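PDB 4MTS: lactoylglutathione lyase from Pseudomonas aeruginosa, which belongs to the glyoxalase/bleomycin resistance/dioxygenase superfamily and binds metal ions, nickel and zinc in this crystal, as a two-chain assembly. Local coordinates for residues A[75-80]-A[119-124]; A[95-100]-A[110-115]. All coordinates share one frame; numbering follows the deposited sequence.

Read from the N terminus, the chain first completes a four-stranded sheet and then enters strand 72-79, the first partner of contact 1. Helix 82-91 follows, and strand 95-99 pairs with strand 109-114 in contact 2, an antiparallel pairing that closes a loop of nine residues. Only afterwards does strand 120-125 return to lie parallel to strand 72-79, so contact 1 closes a loop of 38 residues within which contact 2 is nested. The two contacts are joined in one mixed sheet, because strand 109-114 also pairs with strand 120-125: Leu123 N lies 2.8 Å from Ala111 O, probably as a hydrogen bond.

Contact 1. Residues A[75-80]-A[119-124]; sequences LAIEVE and YKVELI. With NI (nickel (II) ion), chain E.
Leu75 is gripped twice, its N by Lys120 O and its O by Glu122 N, where parallel strands 75-79 and 120-124 meet. Alternate residues of 75-79 (Leu75, Ile77 and Val79) bond to 120-124. The shortest rung is Ile77 N to Glu122 O at 2.7 Å. Ile77 O then takes Ile124 N at 3.0 Å, and Ile124 O takes Val79 N. On the outer sides, Ala76 and Glu78 pair with an antiparallel strand of the second subunit, while Val121 and Leu123 form backbone bonds with Leu113 and Ala111 of strand 109-114. Glu122 O is also approached by Ala76 CA, 3.1 Å away, in a CA-H...O contact.

Side chains divide between the two faces. On one, Ile77 CD1 meets Val121 CG1 at 3.6 Å, the two side chains crossing at a slant, while Val121 packs on Phe19 and Tyr20 of helix 13-23. On the other, Glu122 reaches out with CG anti to its backbone N (chi1 -179°) and an extended chain, and its OE1 passes 3.5 Å from Ala76 CB. That oxygen binds the nickel ion at 2.1 Å, whereas OE2 stands 3.4 Å from the metal and is hydrogen-bonded to a glycerol. The Glu78 carboxylate forms a salt bridge with Arg2 of the second subunit.

His74 of this chain and His5 and Glu56 of the second subunit also bind the nickel. Two adjacent parallel strands thus supply His74 and Glu122 to a metal site shared between subunits, as in dimeric members of the glyoxalase (vicinal oxygen chelate) superfamily, where paired beta-alpha-beta-beta-beta modules build the site.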
ATOM      1  N   LEU A  75       3.551   2.453   4.089  1.00  7.93           N
ATOM      2  CA  LEU A  75       3.078   1.138   4.436  1.00  7.08           C
ATOM      3  C   LEU A  75       3.255   1.076   5.979  1.00 11.07           C
ATOM      4  O   LEU A  75       4.332   1.370   6.497  1.00 11.49           O
ATOM      5  CB  LEU A  75       3.941   0.034   3.755  1.00  6.94           C
ATOM      6  CG  LEU A  75       3.413  -1.400   4.086  1.00 11.11           C
ATOM      7  CD1 LEU A  75       2.126  -1.706   3.313  1.00 11.80           C
ATOM      8  CD2 LEU A  75       4.454  -2.472   3.692  1.00 15.53           C
ATOM      9  N   ALA A  76       2.216   0.712   6.702  1.00  8.84           N
ATOM     10  CA  ALA A  76       2.309   0.654   8.156  1.00  9.13           C
ATOM     11  C   ALA A  76       2.416  -0.805   8.611  1.00 13.16           C
ATOM     12  O   ALA A  76       1.717  -1.681   8.102  1.00 10.01           O
ATOM     13  CB  ALA A  76       1.090   1.300   8.786  1.00 10.21           C
ATOM     14  N   ILE A  77       3.292  -1.050   9.587  1.00  9.49           N
ATOM     15  CA  ILE A  77       3.531  -2.396  10.146  1.00  9.09           C
ATOM     16  C   ILE A  77       3.358  -2.388  11.673  1.00 13.31           C
ATOM     17  O   ILE A  77       3.793  -1.459  12.338  1.00 13.72           O
ATOM     18  CB  ILE A  77       4.931  -2.911   9.715  1.00 12.69           C
ATOM     19  CG1 ILE A  77       5.001  -3.021   8.160  1.00 13.78           C
ATOM     20  CG2 ILE A  77       5.237  -4.284  10.341  1.00 13.89           C
ATOM     21  CD1 ILE A  77       6.419  -3.087   7.641  1.00 24.16           C
ATOM     22  N   GLU A  78       2.676  -3.394  12.194  1.00 12.49           N
ATOM     23  CA  GLU A  78       2.479  -3.538  13.631  1.00 13.62           C
ATOM     24  C   GLU A  78       3.721  -4.182  14.213  1.00 18.39           C
ATOM     25  O   GLU A  78       4.172  -5.188  13.693  1.00 17.52           O
ATOM     26  CB  GLU A  78       1.225  -4.370  13.927  1.00 15.27           C
ATOM     27  CG  GLU A  78       0.973  -4.576  15.408  1.00 25.47           C
ATOM     28  CD  GLU A  78      -0.354  -5.264  15.642  1.00 32.40           C
ATOM     29  OE1 GLU A  78      -0.475  -6.463  15.306  1.00 21.22           O
ATOM     30  OE2 GLU A  78      -1.305  -4.567  16.054  1.00 29.26           O
ATOM     31  N   VAL A  79       4.293  -3.585  15.271  1.00 17.50           N
ATOM     32  CA  VAL A  79       5.516  -4.117  15.895  1.00 17.35           C
ATOM     33  C   VAL A  79       5.333  -4.304  17.421  1.00 21.54           C
ATOM     34  O   VAL A  79       4.530  -3.604  18.038  1.00 18.99           O
ATOM     35  CB  VAL A  79       6.774  -3.256  15.574  1.00 20.38           C
ATOM     36  CG1 VAL A  79       7.079  -3.229  14.077  1.00 20.12           C
ATOM     37  CG2 VAL A  79       6.650  -1.833  16.127  1.00 20.42           C
ATOM     38  N   GLU A  80       6.097  -5.223  18.018  1.00 19.86           N
ATOM     39  CA  GLU A  80       6.048  -5.480  19.466  1.00 20.74           C
ATOM     40  C   GLU A  80       6.617  -4.282  20.240  1.00 24.17           C
ATOM     41  O   GLU A  80       6.030  -3.847  21.236  1.00 24.78           O
ATOM     42  CB  GLU A  80       6.843  -6.766  19.784  1.00 23.31           C
ATOM     43  CG  GLU A  80       6.423  -7.425  21.090  1.00 39.95           C
ATOM     44  CD  GLU A  80       7.309  -8.570  21.543  1.00 61.46           C
ATOM     45  OE1 GLU A  80       6.776  -9.684  21.746  1.00 62.66           O
ATOM     46  OE2 GLU A  80       8.533  -8.356  21.705  1.00 57.43           O
ATOM     47  N   TYR A 119      10.881   4.982   0.296  1.00 12.38           N
ATOM     48  CA  TYR A 119       9.474   4.795   0.673  1.00  9.60           C
ATOM     49  C   TYR A 119       9.387   4.742   2.174  1.00 13.71           C
ATOM     50  O   TYR A 119      10.248   4.136   2.841  1.00 13.01           O
ATOM     51  CB  TYR A 119       8.920   3.495   0.097  1.00  9.74           C
ATOM     52  CG  TYR A 119       8.853   3.492  -1.402  1.00 10.57           C
ATOM     53  CD1 TYR A 119       7.941   4.299  -2.081  1.00 14.18           C
ATOM     54  CD2 TYR A 119       9.677   2.658  -2.153  1.00 10.28           C
ATOM     55  CE1 TYR A 119       7.852   4.283  -3.469  1.00 13.87           C
ATOM     56  CE2 TYR A 119       9.586   2.620  -3.547  1.00 10.62           C
ATOM     57  CZ  TYR A 119       8.647   3.414  -4.196  1.00 16.95           C
ATOM     58  OH  TYR A 119       8.510   3.398  -5.553  1.00 14.31           O
ATOM     59  N   LYS A 120       8.357   5.394   2.720  1.00  9.20           N
ATOM     60  CA  LYS A 120       8.142   5.484   4.163  1.00  8.64           C
ATOM     61  C   LYS A 120       7.441   4.277   4.726  1.00 12.80           C
ATOM     62  O   LYS A 120       6.447   3.800   4.153  1.00 12.88           O
ATOM     63  CB  LYS A 120       7.282   6.740   4.486  1.00 12.11           C
ATOM     64  CG  LYS A 120       8.044   8.048   4.254  1.00 24.67           C
ATOM     65  CD  LYS A 120       7.257   9.252   4.760  1.00 47.27           C
ATOM     66  CE  LYS A 120       7.823  10.561   4.250  1.00 62.00           C
ATOM     67  NZ  LYS A 120       6.817  11.659   4.290  1.00 68.15           N
ATOM     68  N   VAL A 121       7.974   3.761   5.837  1.00  9.51           N
ATOM     69  CA  VAL A 121       7.396   2.642   6.571  1.00  8.63           C
ATOM     70  C   VAL A 121       7.034   3.149   7.952  1.00 13.69           C
ATOM     71  O   VAL A 121       7.891   3.636   8.692  1.00 11.99           O
ATOM     72  CB  VAL A 121       8.337   1.398   6.623  1.00 13.65           C
ATOM     73  CG1 VAL A 121       7.713   0.293   7.459  1.00 14.97           C
ATOM     74  CG2 VAL A 121       8.668   0.898   5.218  1.00 13.73           C
ATOM     75  N   GLU A 122       5.754   3.067   8.277  1.00 10.38           N
ATOM     76  CA  GLU A 122       5.249   3.503   9.575  1.00 11.22           C
ATOM     77  C   GLU A 122       5.211   2.307  10.507  1.00 15.72           C
ATOM     78  O   GLU A 122       4.582   1.280  10.207  1.00 15.50           O
ATOM     79  CB  GLU A 122       3.835   4.083   9.376  1.00 12.45           C
ATOM     80  CG  GLU A 122       3.167   4.609  10.651  1.00 16.45           C
ATOM     81  CD  GLU A 122       1.864   5.317  10.349  1.00 22.67           C
ATOM     82  OE1 GLU A 122       0.956   4.665   9.794  1.00 12.15           O
ATOM     83  OE2 GLU A 122       1.790   6.550  10.557  1.00 26.59           O
ATOM     84  N   LEU A 123       5.870   2.437  11.648  1.00 10.65           N
ATOM     85  CA  LEU A 123       5.827   1.375  12.669  1.00 11.04           C
ATOM     86  C   LEU A 123       4.854   1.782  13.762  1.00 15.45           C
ATOM     87  O   LEU A 123       4.955   2.888  14.283  1.00 16.14           O
ATOM     88  CB  LEU A 123       7.224   1.145  13.272  1.00 10.95           C
ATOM     89  CG  LEU A 123       8.372   0.911  12.311  1.00 15.74           C
ATOM     90  CD1 LEU A 123       9.688   0.691  13.091  1.00 17.57           C
ATOM     91  CD2 LEU A 123       8.085  -0.257  11.351  1.00 16.82           C
ATOM     92  N   ILE A 124       3.908   0.913  14.092  1.00 13.16           N
ATOM     93  CA  ILE A 124       2.906   1.201  15.127  1.00 12.38           C
ATOM     94  C   ILE A 124       3.003   0.127  16.182  1.00 17.84           C
ATOM     95  O   ILE A 124       2.800  -1.050  15.891  1.00 17.45           O
ATOM     96  CB  ILE A 124       1.474   1.352  14.553  1.00 15.29           C
ATOM     97  CG1 ILE A 124       1.461   2.404  13.423  1.00 14.96           C
ATOM     98  CG2 ILE A 124       0.481   1.731  15.708  1.00 16.27           C
ATOM     99  CD1 ILE A 124       0.057   2.655  12.722  1.00 18.90           C
TER
HETATM  100 NI    NI E 203      -0.697   5.280   8.619  1.00 12.46          NI

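Contact 2. Residues A[95-100]-A[110-115]; sequences RVTREA and IAFLED
Phe112 O is the shared acceptor where strand 110-114 meets segment 95-100. Thr97 N donates to Phe112 O at 2.9 Å, and Arg98 N adds a weak bond to Phe112 O at 3.3 Å. Further backbone bonds flank this point: Phe112 N to Arg98 O at 2.8 Å, and Glu114 N to Arg95 O. A water bridges the two segments beyond, accepting from Arg95 N and donating to Glu114 O.

With both Thr97 and Arg98 facing Phe112, the register slips by one residue: this is a classic beta bulge in an antiparallel pair, at the side of the mixed sheet whose next strand, 120-125, carries the nickel ligand Glu122.

Apolar contacts lie on the face of Val96 and Leu113, where CG2 of the former meets CD2 of the latter at 3.8 Å; Leu113 also packs on Phe19 of helix 13-23. In a further van der Waals contact, the Thr97 methyl CG2 rests 3.7 Å from Glu114 CD, the two side chains crossing at about a right angle.

Of the polar ends, Thr97 OG1 lies 3.3 Å from Phe112 CB. Arg98, extended from CG to NE, brings NH1, at the guanidinium edge, near Ile110 O, at an angle too poor for a hydrogen bond, while NH2 donates to Leu102 O.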
ATOM      1  N   ARG A  95      17.681   4.029   7.372  1.00 19.55           N
ATOM      2  CA  ARG A  95      17.214   5.321   7.849  1.00 20.09           C
ATOM      3  C   ARG A  95      16.017   5.254   8.762  1.00 22.30           C
ATOM      4  O   ARG A  95      14.953   4.745   8.385  1.00 20.21           O
ATOM      5  CB  ARG A  95      16.879   6.264   6.672  1.00 22.53           C
ATOM      6  CG  ARG A  95      18.085   6.914   6.050  1.00 34.85           C
ATOM      7  CD  ARG A  95      17.674   7.730   4.849  1.00 48.21           C
ATOM      8  NE  ARG A  95      18.571   7.476   3.727  1.00 54.30           N
ATOM      9  CZ  ARG A  95      19.665   8.183   3.474  1.00 66.74           C
ATOM     10  NH1 ARG A  95      19.995   9.212   4.248  1.00 56.55           N
ATOM     11  NH2 ARG A  95      20.436   7.873   2.442  1.00 48.20           N
ATOM     12  N   VAL A  96      16.173   5.830   9.956  1.00 18.74           N
ATOM     13  CA  VAL A  96      15.053   5.999  10.864  1.00 17.50           C
ATOM     14  C   VAL A  96      14.804   7.519  10.694  1.00 22.20           C
ATOM     15  O   VAL A  96      15.707   8.313  10.989  1.00 20.88           O
ATOM     16  CB  VAL A  96      15.345   5.611  12.341  1.00 19.64           C
ATOM     17  CG1 VAL A  96      14.127   5.893  13.215  1.00 18.99           C
ATOM     18  CG2 VAL A  96      15.779   4.144  12.478  1.00 19.18           C
ATOM     19  N   THR A  97      13.627   7.909  10.171  1.00 17.34           N
ATOM     20  CA  THR A  97      13.283   9.318   9.927  1.00 17.24           C
ATOM     21  C   THR A  97      12.573   9.958  11.102  1.00 20.45           C
ATOM     22  O   THR A  97      12.585  11.181  11.201  1.00 21.31           O
ATOM     23  CB  THR A  97      12.532   9.512   8.621  1.00 20.42           C
ATOM     24  OG1 THR A  97      11.369   8.697   8.650  1.00 17.71           O
ATOM     25  CG2 THR A  97      13.395   9.186   7.407  1.00 20.69           C
ATOM     26  N   ARG A  98      11.957   9.133  11.978  1.00 16.44           N
ATOM     27  CA  ARG A  98      11.282   9.539  13.208  1.00 15.72           C
ATOM     28  C   ARG A  98      11.385   8.385  14.178  1.00 20.07           C
ATOM     29  O   ARG A  98      10.799   7.318  13.939  1.00 17.45           O
ATOM     30  CB  ARG A  98       9.806   9.954  12.955  1.00 17.79           C
ATOM     31  CG  ARG A  98       9.095  10.418  14.215  1.00 21.11           C
ATOM     32  CD  ARG A  98       7.591  10.477  14.064  1.00 39.03           C
ATOM     33  NE  ARG A  98       6.950  11.165  15.193  1.00 54.12           N
ATOM     34  CZ  ARG A  98       6.625  10.595  16.353  1.00 71.46           C
ATOM     35  NH1 ARG A  98       6.898   9.313  16.574  1.00 58.97           N
ATOM     36  NH2 ARG A  98       6.035  11.305  17.305  1.00 61.06           N
ATOM     37  N   GLU A  99      12.160   8.596  15.277  1.00 17.09           N
ATOM     38  CA  GLU A  99      12.396   7.634  16.338  1.00 16.93           C
ATOM     39  C   GLU A  99      11.103   7.389  17.075  1.00 21.16           C
ATOM     40  O   GLU A  99      10.294   8.309  17.235  1.00 19.66           O
ATOM     41  CB  GLU A  99      13.488   8.171  17.325  1.00 18.88           C
ATOM     42  CG  GLU A  99      13.739   7.315  18.574  1.00 29.08           C
ATOM     43  CD  GLU A  99      14.158   5.877  18.312  1.00 35.42           C
ATOM     44  OE1 GLU A  99      14.808   5.634  17.269  1.00 30.55           O
ATOM     45  OE2 GLU A  99      13.801   4.986  19.117  1.00 26.22           O
ATOM     46  N   ALA A 100      10.920   6.156  17.539  1.00 17.83           N
ATOM     47  CA  ALA A 100       9.804   5.701  18.358  1.00 17.65           C
ATOM     48  C   ALA A 100       9.484   6.682  19.496  1.00 22.76           C
ATOM     49  O   ALA A 100      10.381   7.134  20.226  1.00 21.62           O
ATOM     50  CB  ALA A 100      10.128   4.347  18.946  1.00 19.20           C
ATOM     51  N   ILE A 110       4.673   5.368  17.764  1.00 18.90           N
ATOM     52  CA  ILE A 110       4.927   5.285  16.324  1.00 18.23           C
ATOM     53  C   ILE A 110       6.383   5.641  16.024  1.00 20.40           C
ATOM     54  O   ILE A 110       7.015   6.410  16.754  1.00 20.43           O
ATOM     55  CB  ILE A 110       3.918   6.234  15.552  1.00 22.15           C
ATOM     56  CG1 ILE A 110       2.444   5.761  15.766  1.00 22.54           C
ATOM     57  CG2 ILE A 110       4.234   6.330  14.048  1.00 24.77           C
ATOM     58  CD1 ILE A 110       1.397   6.655  15.250  1.00 38.41           C
ATOM     59  N   ALA A 111       6.886   5.121  14.908  1.00 13.05           N
ATOM     60  CA  ALA A 111       8.207   5.433  14.388  1.00 12.08           C
ATOM     61  C   ALA A 111       8.083   5.398  12.863  1.00 16.90           C
ATOM     62  O   ALA A 111       7.123   4.834  12.326  1.00 14.95           O
ATOM     63  CB  ALA A 111       9.210   4.370  14.832  1.00 12.22           C
ATOM     64  N   PHE A 112       9.045   5.978  12.186  1.00 15.41           N
ATOM     65  CA  PHE A 112       9.101   5.947  10.744  1.00 15.97           C
ATOM     66  C   PHE A 112      10.458   5.553  10.265  1.00 17.78           C
ATOM     67  O   PHE A 112      11.480   6.085  10.737  1.00 15.41           O
ATOM     68  CB  PHE A 112       8.722   7.291  10.126  1.00 18.56           C
ATOM     69  CG  PHE A 112       7.240   7.426   9.885  1.00 20.08           C
ATOM     70  CD1 PHE A 112       6.680   7.054   8.666  1.00 23.57           C
ATOM     71  CD2 PHE A 112       6.406   7.944  10.865  1.00 23.36           C
ATOM     72  CE1 PHE A 112       5.319   7.236   8.422  1.00 25.52           C
ATOM     73  CE2 PHE A 112       5.036   8.101  10.629  1.00 25.88           C
ATOM     74  CZ  PHE A 112       4.505   7.736   9.412  1.00 24.44           C
ATOM     75  N   LEU A 113      10.464   4.658   9.281  1.00 13.74           N
ATOM     76  CA  LEU A 113      11.709   4.243   8.630  1.00 12.92           C
ATOM     77  C   LEU A 113      11.589   4.642   7.182  1.00 16.67           C
ATOM     78  O   LEU A 113      10.477   4.892   6.689  1.00 14.13           O
ATOM     79  CB  LEU A 113      11.857   2.698   8.669  1.00 13.34           C
ATOM     80  CG  LEU A 113      11.674   1.939   9.992  1.00 20.04           C
ATOM     81  CD1 LEU A 113      11.933   0.415   9.778  1.00 19.24           C
ATOM     82  CD2 LEU A 113      12.624   2.486  11.075  1.00 23.13           C
ATOM     83  N   GLU A 114      12.726   4.644   6.463  1.00 12.45           N
ATOM     84  CA  GLU A 114      12.670   4.773   5.027  1.00 11.66           C
ATOM     85  C   GLU A 114      13.390   3.586   4.474  1.00 15.91           C
ATOM     86  O   GLU A 114      14.466   3.235   4.976  1.00 15.62           O
ATOM     87  CB  GLU A 114      13.272   6.052   4.496  1.00 14.33           C
ATOM     88  CG  GLU A 114      12.278   7.187   4.400  1.00 21.24           C
ATOM     89  CD  GLU A 114      12.913   8.422   3.786  1.00 42.89           C
ATOM     90  OE1 GLU A 114      12.277   9.499   3.830  1.00 45.79           O
ATOM     91  OE2 GLU A 114      14.055   8.317   3.281  1.00 29.97           O
ATOM     92  N   ASP A 115      12.815   2.948   3.453  1.00 12.53           N
ATOM     93  CA  ASP A 115      13.493   1.822   2.808  1.00 10.08           C
ATOM     94  C   ASP A 115      14.584   2.392   1.875  1.00 13.24           C
ATOM     95  O   ASP A 115      14.724   3.630   1.725  1.00 12.31           O
ATOM     96  CB  ASP A 115      12.453   0.922   2.040  1.00  9.93           C
ATOM     97  CG  ASP A 115      11.884   1.427   0.711  1.00 11.17           C
ATOM     98  OD1 ASP A 115      12.371   2.460   0.191  1.00 11.24           O
ATOM     99  OD2 ASP A 115      11.048   0.730   0.136  1.00 12.86           O
TER
HETATM  100  O   HOH W   1      17.111   3.137   4.630  1.00 18.53           O